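Local coordinates for protein Methylcobalamin\: coenzyme M methyltransferase (Methanosarcina mazei, PDB 4AY7) that transfers a methyl group from a methylated corrinoid to coenzyme M, a zinc-dependent step in methanogenesis, at residues A[57-62]-A[130-135]; A[75-80]-A[147-152]; A[91-96]-A[104-109]; A[184-189]-A[229-234]. All blocks are in the same frame, centred on the assembly; numbering follows the deposited sequence.

Interaction 1: residues A[57-62]-A[130-135]; sequences TNPELM and IPVVLE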
loop_
_atom_site.group_PDB
_atom_site.type_symbol
_atom_site.label_atom_id
_atom_site.label_comp_id
_atom_site.label_asym_id
_atom_site.label_seq_id
_atom_site.Cartn_x
_atom_site.Cartn_y
_atom_site.Cartn_z
ATOM N N THR A 57 5.935 13.334 -10.426
ATOM C CA THR A 57 6.329 14.716 -10.072
ATOM C C THR A 57 5.275 15.778 -10.455
ATOM O O THR A 57 5.337 16.920 -10.013
ATOM C CB THR A 57 7.694 15.056 -10.721
ATOM O OG1 THR A 57 7.624 15.003 -12.178
ATOM C CG2 THR A 57 8.764 14.029 -10.326
ATOM N N ASN A 58 4.330 15.436 -11.308
ATOM C CA ASN A 58 3.344 16.400 -11.784
ATOM C C ASN A 58 1.967 15.918 -11.293
ATOM O O ASN A 58 1.556 14.827 -11.696
ATOM C CB ASN A 58 3.369 16.308 -13.297
ATOM C CG ASN A 58 2.388 17.257 -13.998
ATOM O OD1 ASN A 58 1.219 17.345 -13.691
ATOM N ND2 ASN A 58 2.896 17.938 -15.020
ATOM N N PRO A 59 1.231 16.727 -10.503
ATOM C CA PRO A 59 -0.028 16.212 -9.933
ATOM C C PRO A 59 -1.074 15.853 -10.956
ATOM O O PRO A 59 -1.850 14.925 -10.735
ATOM C CB PRO A 59 -0.573 17.374 -9.076
ATOM C CG PRO A 59 0.085 18.588 -9.642
ATOM C CD PRO A 59 1.485 18.113 -10.057
ATOM N N GLU A 60 -1.110 16.617 -12.041
ATOM C CA GLU A 60 -2.112 16.352 -13.077
ATOM C C GLU A 60 -1.845 15.038 -13.781
ATOM O O GLU A 60 -2.763 14.271 -13.996
ATOM C CB GLU A 60 -2.207 17.469 -14.074
ATOM C CG GLU A 60 -2.672 18.770 -13.456
ATOM C CD GLU A 60 -4.181 18.927 -13.346
ATOM O OE1 GLU A 60 -5.006 17.977 -13.634
ATOM O OE2 GLU A 60 -4.557 20.023 -12.890
ATOM N N LEU A 61 -0.610 14.744 -14.124
ATOM C CA LEU A 61 -0.300 13.419 -14.694
ATOM C C LEU A 61 -0.455 12.257 -13.703
ATOM O O LEU A 61 -0.909 11.159 -14.090
ATOM C CB LEU A 61 1.080 13.405 -15.372
ATOM C CG LEU A 61 1.324 14.383 -16.506
ATOM C CD1 LEU A 61 2.824 14.358 -16.852
ATOM C CD2 LEU A 61 0.406 14.106 -17.729
ATOM N N MET A 62 -0.109 12.496 -12.435
ATOM C CA MET A 62 -0.355 11.506 -11.396
ATOM C C MET A 62 -1.885 11.174 -11.345
ATOM O O MET A 62 -2.289 9.972 -11.336
ATOM C CB MET A 62 0.142 12.035 -10.046
ATOM C CG MET A 62 0.028 11.045 -8.893
ATOM S SD MET A 62 0.717 11.598 -7.342
ATOM C CE MET A 62 2.492 11.357 -7.645
ATOM N N ILE A 130 5.178 15.798 -1.300
ATOM C CA ILE A 130 3.979 15.707 -0.506
ATOM C C ILE A 130 2.903 16.577 -1.126
ATOM O O ILE A 130 1.756 16.137 -1.344
ATOM C CB ILE A 130 4.224 15.981 1.017
ATOM C CG1 ILE A 130 4.943 14.745 1.604
ATOM C CG2 ILE A 130 2.882 16.123 1.774
ATOM C CD1 ILE A 130 5.321 14.877 3.060
ATOM N N PRO A 131 3.248 17.786 -1.474
ATOM C CA PRO A 131 2.216 18.578 -2.107
ATOM C C PRO A 131 1.730 18.097 -3.500
ATOM O O PRO A 131 0.603 18.446 -3.885
ATOM C CB PRO A 131 2.906 19.949 -2.256
ATOM C CG PRO A 131 3.980 19.966 -1.204
ATOM C CD PRO A 131 4.497 18.564 -1.296
ATOM N N VAL A 132 2.514 17.309 -4.228
ATOM C CA VAL A 132 2.040 16.706 -5.477
ATOM C C VAL A 132 0.925 15.662 -5.176
ATOM O O VAL A 132 -0.136 15.665 -5.837
ATOM C CB VAL A 132 3.167 15.982 -6.232
ATOM C CG1 VAL A 132 2.653 15.454 -7.538
ATOM C CG2 VAL A 132 4.298 16.964 -6.610
ATOM N N VAL A 133 1.180 14.798 -4.183
ATOM C CA VAL A 133 0.222 13.783 -3.800
ATOM C C VAL A 133 -1.062 14.393 -3.256
ATOM O O VAL A 133 -2.145 14.001 -3.689
ATOM C CB VAL A 133 0.806 12.826 -2.752
ATOM C CG1 VAL A 133 -0.293 11.836 -2.299
ATOM C CG2 VAL A 133 1.977 12.057 -3.395
ATOM N N LEU A 134 -0.960 15.412 -2.406
ATOM C CA LEU A 134 -2.178 16.020 -1.864
ATOM C C LEU A 134 -2.986 16.689 -2.946
ATOM O O LEU A 134 -4.194 16.591 -2.994
ATOM C CB LEU A 134 -1.836 16.992 -0.726
ATOM C CG LEU A 134 -1.057 16.353 0.444
ATOM C CD1 LEU A 134 -0.870 17.387 1.549
ATOM C CD2 LEU A 134 -1.760 15.081 1.029
ATOM N N GLU A 135 -2.337 17.375 -3.837
ATOM C CA GLU A 135 -3.035 17.980 -4.922
ATOM C C GLU A 135 -3.666 16.949 -5.893
ATOM O O GLU A 135 -4.735 17.187 -6.407
ATOM C CB GLU A 135 -2.104 18.939 -5.642
ATOM C CG GLU A 135 -2.684 19.500 -6.915
ATOM C CD GLU A 135 -3.727 20.602 -6.676
ATOM O OE1 GLU A 135 -4.114 20.916 -5.489
ATOM O OE2 GLU A 135 -4.098 21.228 -7.705
#

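Interaction 2: residues A[75-80]-A[147-152]; sequences LEAVRL and DVPIVG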
loop_
_atom_site.group_PDB
_atom_site.type_symbol
_atom_site.label_atom_id
_atom_site.label_comp_id
_atom_site.label_asym_id
_atom_site.label_seq_id
_atom_site.Cartn_x
_atom_site.Cartn_y
_atom_site.Cartn_z
ATOM N N LEU A 75 -11.375 -1.384 -11.827
ATOM C CA LEU A 75 -11.026 -1.475 -10.388
ATOM C C LEU A 75 -11.863 -0.434 -9.681
ATOM O O LEU A 75 -12.070 0.685 -10.200
ATOM C CB LEU A 75 -9.572 -1.296 -10.118
ATOM C CG LEU A 75 -8.630 -2.348 -10.718
ATOM C CD1 LEU A 75 -7.224 -1.906 -10.397
ATOM C CD2 LEU A 75 -8.983 -3.756 -10.195
ATOM N N GLU A 76 -12.384 -0.841 -8.529
ATOM C CA GLU A 76 -13.397 -0.070 -7.829
ATOM C C GLU A 76 -12.831 0.848 -6.792
ATOM O O GLU A 76 -13.478 1.128 -5.813
ATOM C CB GLU A 76 -14.411 -1.059 -7.257
ATOM C CG GLU A 76 -15.153 -1.756 -8.402
ATOM C CD GLU A 76 -16.140 -2.855 -7.971
ATOM O OE1 GLU A 76 -16.012 -3.477 -6.883
ATOM O OE2 GLU A 76 -17.115 -3.051 -8.748
ATOM N N ALA A 77 -11.659 1.430 -7.066
ATOM C CA ALA A 77 -11.062 2.464 -6.200
ATOM C C ALA A 77 -10.020 3.169 -7.048
ATOM O O ALA A 77 -9.660 2.679 -8.110
ATOM C CB ALA A 77 -10.389 1.863 -4.987
ATOM N N VAL A 78 -9.577 4.329 -6.618
ATOM C CA VAL A 78 -8.436 4.999 -7.295
ATOM C C VAL A 78 -7.333 5.031 -6.284
ATOM O O VAL A 78 -7.551 5.570 -5.184
ATOM C CB VAL A 78 -8.765 6.426 -7.724
ATOM C CG1 VAL A 78 -7.539 7.089 -8.426
ATOM C CG2 VAL A 78 -9.956 6.434 -8.683
ATOM N N ARG A 79 -6.150 4.534 -6.639
ATOM C CA ARG A 79 -5.017 4.389 -5.718
ATOM C C ARG A 79 -3.849 5.262 -6.281
ATOM O O ARG A 79 -3.513 5.195 -7.465
ATOM C CB ARG A 79 -4.538 2.968 -5.716
ATOM C CG ARG A 79 -3.771 2.504 -4.486
ATOM C CD ARG A 79 -2.361 2.798 -4.515
ATOM N NE ARG A 79 -1.523 2.132 -3.530
ATOM C CZ ARG A 79 -0.225 2.352 -3.519
ATOM N NH1 ARG A 79 0.334 3.172 -4.414
ATOM N NH2 ARG A 79 0.569 1.752 -2.657
ATOM N N LEU A 80 -3.231 5.980 -5.378
ATOM C CA LEU A 80 -2.031 6.785 -5.661
ATOM C C LEU A 80 -1.151 6.868 -4.439
ATOM O O LEU A 80 -1.624 6.638 -3.320
ATOM C CB LEU A 80 -2.444 8.178 -6.126
ATOM C CG LEU A 80 -3.024 9.181 -5.167
ATOM C CD1 LEU A 80 -3.043 10.545 -5.837
ATOM C CD2 LEU A 80 -4.467 8.858 -4.754
ATOM N N ASP A 147 -18.645 9.221 -4.509
ATOM C CA ASP A 147 -19.007 7.797 -4.396
ATOM C C ASP A 147 -17.976 6.737 -4.794
ATOM O O ASP A 147 -18.273 5.536 -4.703
ATOM C CB ASP A 147 -20.296 7.549 -5.170
ATOM C CG ASP A 147 -21.479 8.352 -4.590
ATOM O OD1 ASP A 147 -21.489 8.755 -3.378
ATOM O OD2 ASP A 147 -22.440 8.533 -5.352
ATOM N N VAL A 148 -16.802 7.175 -5.221
ATOM C CA VAL A 148 -15.675 6.315 -5.509
ATOM C C VAL A 148 -14.640 6.525 -4.445
ATOM O O VAL A 148 -14.295 7.691 -4.148
ATOM C CB VAL A 148 -15.090 6.673 -6.854
ATOM C CG1 VAL A 148 -13.885 5.810 -7.179
ATOM C CG2 VAL A 148 -16.150 6.504 -7.910
ATOM N N PRO A 149 -14.101 5.446 -3.900
ATOM C CA PRO A 149 -13.109 5.611 -2.846
ATOM C C PRO A 149 -11.692 5.909 -3.403
ATOM O O PRO A 149 -11.335 5.408 -4.439
ATOM C CB PRO A 149 -13.138 4.257 -2.154
ATOM C CG PRO A 149 -13.408 3.280 -3.236
ATOM C CD PRO A 149 -14.350 4.013 -4.194
ATOM N N ILE A 150 -10.898 6.660 -2.658
ATOM C CA ILE A 150 -9.543 7.023 -2.980
ATOM C C ILE A 150 -8.697 6.386 -1.931
ATOM O O ILE A 150 -8.923 6.584 -0.756
ATOM C CB ILE A 150 -9.305 8.546 -2.969
ATOM C CG1 ILE A 150 -10.212 9.215 -3.982
ATOM C CG2 ILE A 150 -7.815 8.872 -3.231
ATOM C CD1 ILE A 150 -10.066 10.728 -4.001
ATOM N N VAL A 151 -7.802 5.520 -2.387
ATOM C CA VAL A 151 -6.821 4.887 -1.539
ATOM C C VAL A 151 -5.438 5.614 -1.636
ATOM O O VAL A 151 -4.853 5.730 -2.698
ATOM C CB VAL A 151 -6.625 3.447 -1.973
ATOM C CG1 VAL A 151 -5.615 2.823 -1.032
ATOM C CG2 VAL A 151 -7.970 2.678 -1.926
ATOM N N GLY A 152 -4.978 6.137 -0.521
ATOM C CA GLY A 152 -3.695 6.704 -0.397
ATOM C C GLY A 152 -2.676 5.698 0.056
ATOM O O GLY A 152 -2.719 5.223 1.163
#

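Interaction 3: residues A[91-96]-A[104-109]; sequences MGCEIN and PSVTGH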
loop_
_atom_site.group_PDB
_atom_site.type_symbol
_atom_site.label_atom_id
_atom_site.label_comp_id
_atom_site.label_asym_id
_atom_site.label_seq_id
_atom_site.Cartn_x
_atom_site.Cartn_y
_atom_site.Cartn_z
ATOM N N MET A 91 11.334 13.582 4.275
ATOM C CA MET A 91 12.168 13.438 5.479
ATOM C C MET A 91 13.688 13.599 5.269
ATOM O O MET A 91 14.446 13.493 6.252
ATOM C CB MET A 91 11.851 12.131 6.205
ATOM C CG MET A 91 10.462 12.080 6.910
ATOM S SD MET A 91 10.452 13.207 8.325
ATOM C CE MET A 91 11.466 12.154 9.402
ATOM N N GLY A 92 14.138 13.784 4.022
ATOM C CA GLY A 92 15.553 14.063 3.714
ATOM C C GLY A 92 16.308 13.009 2.901
ATOM O O GLY A 92 17.419 13.229 2.513
ATOM N N CYS A 93 15.658 11.886 2.554
ATOM C CA CYS A 93 16.266 10.937 1.637
ATOM C C CYS A 93 16.457 11.506 0.213
ATOM O O CYS A 93 15.665 12.307 -0.294
ATOM C CB CYS A 93 15.456 9.609 1.577
ATOM S SG CYS A 93 15.403 8.684 3.147
ATOM N N GLU A 94 17.502 11.024 -0.421
ATOM C CA GLU A 94 17.762 11.275 -1.829
ATOM C C GLU A 94 17.244 10.104 -2.658
ATOM O O GLU A 94 17.567 8.979 -2.361
ATOM C CB GLU A 94 19.268 11.573 -2.045
ATOM C CG GLU A 94 19.811 11.642 -3.507
ATOM C CD GLU A 94 19.245 12.766 -4.375
ATOM O OE1 GLU A 94 18.744 13.771 -3.813
ATOM O OE2 GLU A 94 19.320 12.646 -5.650
ATOM N N ILE A 95 16.461 10.391 -3.676
ATOM C CA ILE A 95 15.743 9.371 -4.456
ATOM C C ILE A 95 16.232 9.290 -5.924
ATOM O O ILE A 95 16.446 10.303 -6.604
ATOM C CB ILE A 95 14.251 9.758 -4.491
ATOM C CG1 ILE A 95 13.668 9.958 -3.070
ATOM C CG2 ILE A 95 13.422 8.735 -5.295
ATOM C CD1 ILE A 95 13.801 8.794 -2.124
ATOM N N ASN A 96 16.464 8.074 -6.428
ATOM C CA ASN A 96 16.702 7.863 -7.870
ATOM C C ASN A 96 15.303 7.725 -8.473
ATOM O O ASN A 96 14.617 6.826 -8.138
ATOM C CB ASN A 96 17.587 6.629 -8.099
ATOM C CG ASN A 96 17.823 6.344 -9.608
ATOM O OD1 ASN A 96 16.881 6.454 -10.418
ATOM N ND2 ASN A 96 19.035 6.035 -9.991
ATOM N N PRO A 104 10.812 4.610 -8.466
ATOM C CA PRO A 104 11.794 5.322 -7.646
ATOM C C PRO A 104 12.346 4.490 -6.509
ATOM O O PRO A 104 11.630 3.703 -5.942
ATOM C CB PRO A 104 10.967 6.515 -7.095
ATOM C CG PRO A 104 9.960 6.780 -8.207
ATOM C CD PRO A 104 9.591 5.409 -8.651
ATOM N N SER A 105 13.576 4.733 -6.117
ATOM C CA SER A 105 14.214 4.016 -5.043
ATOM C C SER A 105 15.101 4.978 -4.240
ATOM O O SER A 105 15.650 5.939 -4.814
ATOM C CB SER A 105 15.089 2.900 -5.596
ATOM O OG SER A 105 15.970 3.432 -6.517
ATOM N N VAL A 106 15.235 4.691 -2.944
ATOM C CA VAL A 106 16.170 5.495 -2.089
ATOM C C VAL A 106 17.609 5.166 -2.331
ATOM O O VAL A 106 18.023 4.012 -2.141
ATOM C CB VAL A 106 15.870 5.326 -0.602
ATOM C CG1 VAL A 106 16.825 6.234 0.191
ATOM C CG2 VAL A 106 14.417 5.652 -0.322
ATOM N N THR A 107 18.410 6.192 -2.632
ATOM C CA THR A 107 19.851 6.031 -2.750
ATOM C C THR A 107 20.677 6.679 -1.671
ATOM O O THR A 107 21.782 6.265 -1.458
ATOM C CB THR A 107 20.393 6.546 -4.094
ATOM O OG1 THR A 107 20.201 7.983 -4.234
ATOM C CG2 THR A 107 19.740 5.728 -5.202
ATOM N N GLY A 108 20.129 7.696 -1.027
ATOM C CA GLY A 108 20.816 8.431 0.046
ATOM C C GLY A 108 19.953 8.492 1.271
ATOM O O GLY A 108 18.758 8.852 1.215
ATOM N N HIS A 109 20.585 8.200 2.402
ATOM C CA HIS A 109 19.936 8.143 3.734
ATOM C C HIS A 109 20.473 9.280 4.626
ATOM O O HIS A 109 21.675 9.488 4.690
ATOM C CB HIS A 109 20.302 6.784 4.348
ATOM C CG HIS A 109 19.950 5.601 3.448
ATOM N ND1 HIS A 109 18.686 5.132 3.339
ATOM C CD2 HIS A 109 20.760 4.774 2.623
ATOM C CE1 HIS A 109 18.675 4.099 2.453
ATOM N NE2 HIS A 109 19.940 3.902 2.000
HETATM O O HOH W 1 14.925 3.947 -9.086
#

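Interaction 4: residues A[184-189]-A[229-234]; sequences ALDIAT and KSRLQK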
loop_
_atom_site.group_PDB
_atom_site.type_symbol
_atom_site.label_atom_id
_atom_site.label_comp_id
_atom_site.label_asym_id
_atom_site.label_seq_id
_atom_site.Cartn_x
_atom_site.Cartn_y
_atom_site.Cartn_z
ATOM N N ALA A 184 14.666 5.977 15.885
ATOM C CA ALA A 184 14.294 6.081 14.458
ATOM C C ALA A 184 12.857 5.683 14.150
ATOM O O ALA A 184 12.129 6.352 13.377
ATOM C CB ALA A 184 15.269 5.258 13.614
ATOM N N LEU A 185 12.447 4.553 14.720
ATOM C CA LEU A 185 11.081 4.084 14.615
ATOM C C LEU A 185 10.121 5.118 15.135
ATOM O O LEU A 185 9.157 5.416 14.472
ATOM C CB LEU A 185 10.927 2.781 15.385
ATOM C CG LEU A 185 11.620 1.602 14.688
ATOM C CD1 LEU A 185 11.696 0.383 15.616
ATOM C CD2 LEU A 185 10.832 1.225 13.442
ATOM N N ASP A 186 10.437 5.788 16.239
ATOM C CA ASP A 186 9.555 6.806 16.749
ATOM C C ASP A 186 9.431 8.023 15.867
ATOM O O ASP A 186 8.323 8.528 15.664
ATOM C CB ASP A 186 9.954 7.213 18.208
ATOM C CG ASP A 186 9.633 6.064 19.246
ATOM O OD1 ASP A 186 8.905 5.095 18.887
ATOM O OD2 ASP A 186 10.166 6.126 20.373
ATOM N N ILE A 187 10.546 8.528 15.332
ATOM C CA ILE A 187 10.487 9.647 14.400
ATOM C C ILE A 187 9.736 9.226 13.129
ATOM O O ILE A 187 8.863 9.983 12.650
ATOM C CB ILE A 187 11.888 10.121 13.986
ATOM C CG1 ILE A 187 12.659 10.660 15.221
ATOM C CG2 ILE A 187 11.802 11.176 12.907
ATOM C CD1 ILE A 187 14.167 10.619 15.091
ATOM N N ALA A 188 10.085 8.039 12.568
ATOM C CA ALA A 188 9.394 7.512 11.381
ATOM C C ALA A 188 7.892 7.400 11.624
ATOM O O ALA A 188 7.142 7.785 10.735
ATOM C CB ALA A 188 9.955 6.128 10.949
ATOM N N THR A 189 7.441 6.961 12.831
ATOM C CA THR A 189 6.010 6.753 13.064
ATOM C C THR A 189 5.289 8.089 13.131
ATOM O O THR A 189 4.212 8.235 12.540
ATOM C CB THR A 189 5.767 5.872 14.300
ATOM O OG1 THR A 189 6.464 4.655 14.065
ATOM C CG2 THR A 189 4.281 5.570 14.605
ATOM N N LYS A 229 5.674 -4.003 16.056
ATOM C CA LYS A 229 4.235 -4.084 16.289
ATOM C C LYS A 229 3.700 -2.820 16.972
ATOM O O LYS A 229 2.686 -2.274 16.541
ATOM C CB LYS A 229 3.942 -5.314 17.154
ATOM C CG LYS A 229 2.491 -5.634 17.314
ATOM C CD LYS A 229 2.364 -7.031 17.935
ATOM C CE LYS A 229 1.052 -7.217 18.627
ATOM N NZ LYS A 229 0.680 -8.682 18.800
ATOM N N SER A 230 4.400 -2.354 18.006
ATOM C CA SER A 230 3.923 -1.173 18.741
ATOM C C SER A 230 3.838 0.087 17.920
ATOM O O SER A 230 2.880 0.879 18.112
ATOM C CB SER A 230 4.704 -0.908 20.063
ATOM O OG SER A 230 6.049 -0.603 19.733
ATOM N N ARG A 231 4.766 0.263 16.958
ATOM C CA ARG A 231 4.676 1.404 16.121
ATOM C C ARG A 231 3.566 1.286 15.126
ATOM O O ARG A 231 2.865 2.261 14.850
ATOM C CB ARG A 231 6.041 1.741 15.432
ATOM C CG ARG A 231 7.079 2.381 16.356
ATOM C CD ARG A 231 7.859 1.385 17.234
ATOM N NE ARG A 231 8.660 2.090 18.232
ATOM C CZ ARG A 231 9.390 1.529 19.180
ATOM N NH1 ARG A 231 9.452 0.226 19.343
ATOM N NH2 ARG A 231 9.994 2.332 20.070
ATOM N N LEU A 232 3.424 0.113 14.526
ATOM C CA LEU A 232 2.272 -0.126 13.582
ATOM C C LEU A 232 0.915 0.068 14.281
ATOM O O LEU A 232 0.047 0.760 13.728
ATOM C CB LEU A 232 2.387 -1.515 12.990
ATOM C CG LEU A 232 3.574 -1.684 12.048
ATOM C CD1 LEU A 232 3.893 -3.168 11.733
ATOM C CD2 LEU A 232 3.350 -0.915 10.732
ATOM N N GLN A 233 0.779 -0.445 15.527
ATOM C CA GLN A 233 -0.375 -0.135 16.394
ATOM C C GLN A 233 -0.598 1.355 16.604
ATOM O O GLN A 233 -1.743 1.830 16.502
ATOM C CB GLN A 233 -0.226 -0.792 17.756
ATOM C CG GLN A 233 -0.471 -2.275 17.654
ATOM C CD GLN A 233 -0.126 -3.060 18.925
ATOM O OE1 GLN A 233 0.781 -2.701 19.665
ATOM N NE2 GLN A 233 -0.815 -4.156 19.139
ATOM N N LYS A 234 0.487 2.105 16.817
ATOM C CA LYS A 234 0.348 3.543 17.038
ATOM C C LYS A 234 -0.102 4.228 15.775
ATOM O O LYS A 234 -0.929 5.167 15.808
ATOM C CB LYS A 234 1.634 4.145 17.521
ATOM C CG LYS A 234 1.529 5.607 17.897
ATOM C CD LYS A 234 2.920 6.096 18.276
ATOM C CE LYS A 234 2.907 7.515 18.836
ATOM N NZ LYS A 234 1.817 7.617 19.862
#

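Interaction 1: residues A[57-62]-A[130-135]
Val132 pushes its two methyls against the start of helix 59-71, and Pro59, Met62 and the backbone of Thr57 close around them. CG1 stands anti to its own backbone N (chi1 -177°) and meets Pro59 at two atoms: N at 3.5 Å and, on the ring, CD at 3.8 Å. The other branch, CG2, lies 3.6 Å from Thr57 O. The proline ring and the valine side chain cross at about a right angle. The same ring also rests, at CB and CG, on Glu135, Pro59 CB being 3.7 Å from Glu135 CG. Met62 comes in deeper. Its chain is extended up to SD and turns only at chi3 (-77°), which brings CE to 4.1 Å from Val132 CG1, while SD lies 4.2 Å from Val133 CG2. An alanine in place of Val132 would probably open a gap beside Pro59 and leave Met62 CE without the methyl it packs on, so that the thioether could turn more easily. Asn58 N-caps the proline-led helix, OD1 accepting from Leu61 N at 3.2 Å and weakly from Glu60 N. Met62 also touches Ala136, and Val133 reaches Tyr195 and Met199 of helix 178-202. The arrangement is apolar packing between the first turns of two neighbouring helices on the outside of a TIM barrel.

Interaction 2: residues A[75-80]-A[147-152]
Val78 to Leu80 and Ile150 to Gly152 pair as neighbouring parallel strands of the TIM barrel, with Val78 opposite Ile150 and Arg79 opposite Val151. Three backbone bonds tie them: Val78 N to Pro149 O at 3.0 Å, Val151 N to Val78 O at 2.8 Å, and Leu80 N to Val151 O at 3.1 Å, the last almost straight along the C=O axis. On the face shared by Val78, Leu80 and Ile150, Leu80 holds CG in the crowded position between its backbone N and carbonyl carbon (chi1 72°), and CD2 meets Ile150 CG2 at 3.7 Å. Helix 130-144 covers this pair with Ile140. The other face carries Arg79 and Val151. Arg79 CG, anti to the backbone N (chi1 -157°), lies 3.9 Å from Val151 CB, and the chain beyond CG leads away from the valine; NE donates to Val36 O, and the side chain touches Gln38, a coenzyme M-binding residue. Next to it Val151 CG2 packs on Ala77 CB at 4.0 Å. Before the strands begin, Pro149 sets its ring atoms CG and CD against the backbone of the other segment, CG being 3.4 Å from Glu76 O, and Leu15 and Leu19 of helix 15-24 cover the proline. One face turned to the outer helices and the other to the coenzyme M site inside is the pattern of a TIM-barrel strand pair, here in a uroporphyrinogen decarboxylase-like fold.

Interaction 3: residues A[91-96]-A[104-109]
Glu94 O takes two backbone donors, Thr107 N at 2.9 Å and Gly108 N at 3.2 Å, the mark of a classic beta bulge in this antiparallel hairpin. Glu94 N returns a bond to Gly108 O, and beyond the bulge Asn96 and Ser105 form a hydrogen-bonded pair, Asn96 N to Ser105 O being 2.8 Å. Gly108 sits where a CB would come tight against Glu94 CB. Between these pairs Ile95 packs with both branches: CG2, anti to the backbone N, lies 3.8 Å from Pro104 CB, and the CG1 arm, bent at chi2 (-56°), brings CD1 to 3.7 Å from Val106 CG2. An alanine at Ile95 would probably leave Pro104 CB and Val106 CG2 without these partners and weaken the apolar side of the hairpin. Asn96, on the face opposite Ile95, touches Thr107 CG2 with CB at 3.7 Å, and Asn96 OD1 accepts from Gly98 N. A water bridges the strands, 3.0 Å from Asn96 O and 2.8 Å from Ser105 OG. Farther out, Cys93 and Val106 lean on Val88 of helix 86-90 and on Asp163 of helix 157-165, while Ile95 touches Glu89, which seats the hairpin's apolar face on these helices.

Interaction 4: residues A[184-189]-A[229-234]
Helices 178-202 and 221-238 run almost parallel here, their local axes 10.2 Å apart at closest approach and 16° from alignment, with Thr189 and Arg231 bringing the backbones nearest. Arg231 spans the gap. Its CG stands anti to the carbonyl carbon, the chain bends at chi2 (82°), and CD and NE run on beside Leu185 CB. There the guanidinium takes Asp186 side-on: NE lies 3.1 Å and NH2 3.2 Å from Asp186 OD1, so that one oxygen takes both bonds of this salt bridge. OD1 lies in the guanidinium plane and is met on its syn side, both nitrogens approaching from the same face of the carboxylate; the two flat groups are 32° apart. Leu185 backs the arginine, its CB 3.7 Å from Arg231 NE and its CD1 over one guanidinium face. Nearer the backbone of Arg231, Thr189 meets the aliphatic root of that side chain at about a right angle, with OG1 3.2 Å from Arg231 CB. That hydroxyl points its proton back to Leu185 O, 2.8 Å from OG1, and this fixes its rotation, while CG2 lies 4.0 Å from Lys234 CD. Arg231 has further partners, as NH1 donates to Phe227 O and NH2 forms a second salt bridge with Glu182; the two carboxylates probably stabilise the charge of this buried side chain. Beyond the contact, Leu185 and Ala188 pack on Ala161 of helix 157-165 and Thr189 touches Pro157, so helix 178-202 packs on helix 157-165 as well as on helix 221-238.

In the fold
Interactions 1 and 2 join through Leu80, whose CD1 is 4.2 Å from Met62 SD; helix 59-71 leads into strand 78-80 and helix 130-144 into strand 150-155, so helix packing and strand pairing are consecutive parts of the barrel wall. Interactions 3 and 4 also touch, Met91 CE lying 3.7 Å from Ile187 CG2. Interactions 2 and 4 lie on opposite sides of the chain's centre, their centres 26 Å apart. Two contacts border the coenzyme M site: the side chain of Arg79 is about 4 Å from that of Gln38 and about 9 Å from the zinc ion, and that of Pro104 is about 4 Å from that of Gln103. Interaction 4 is remote from it.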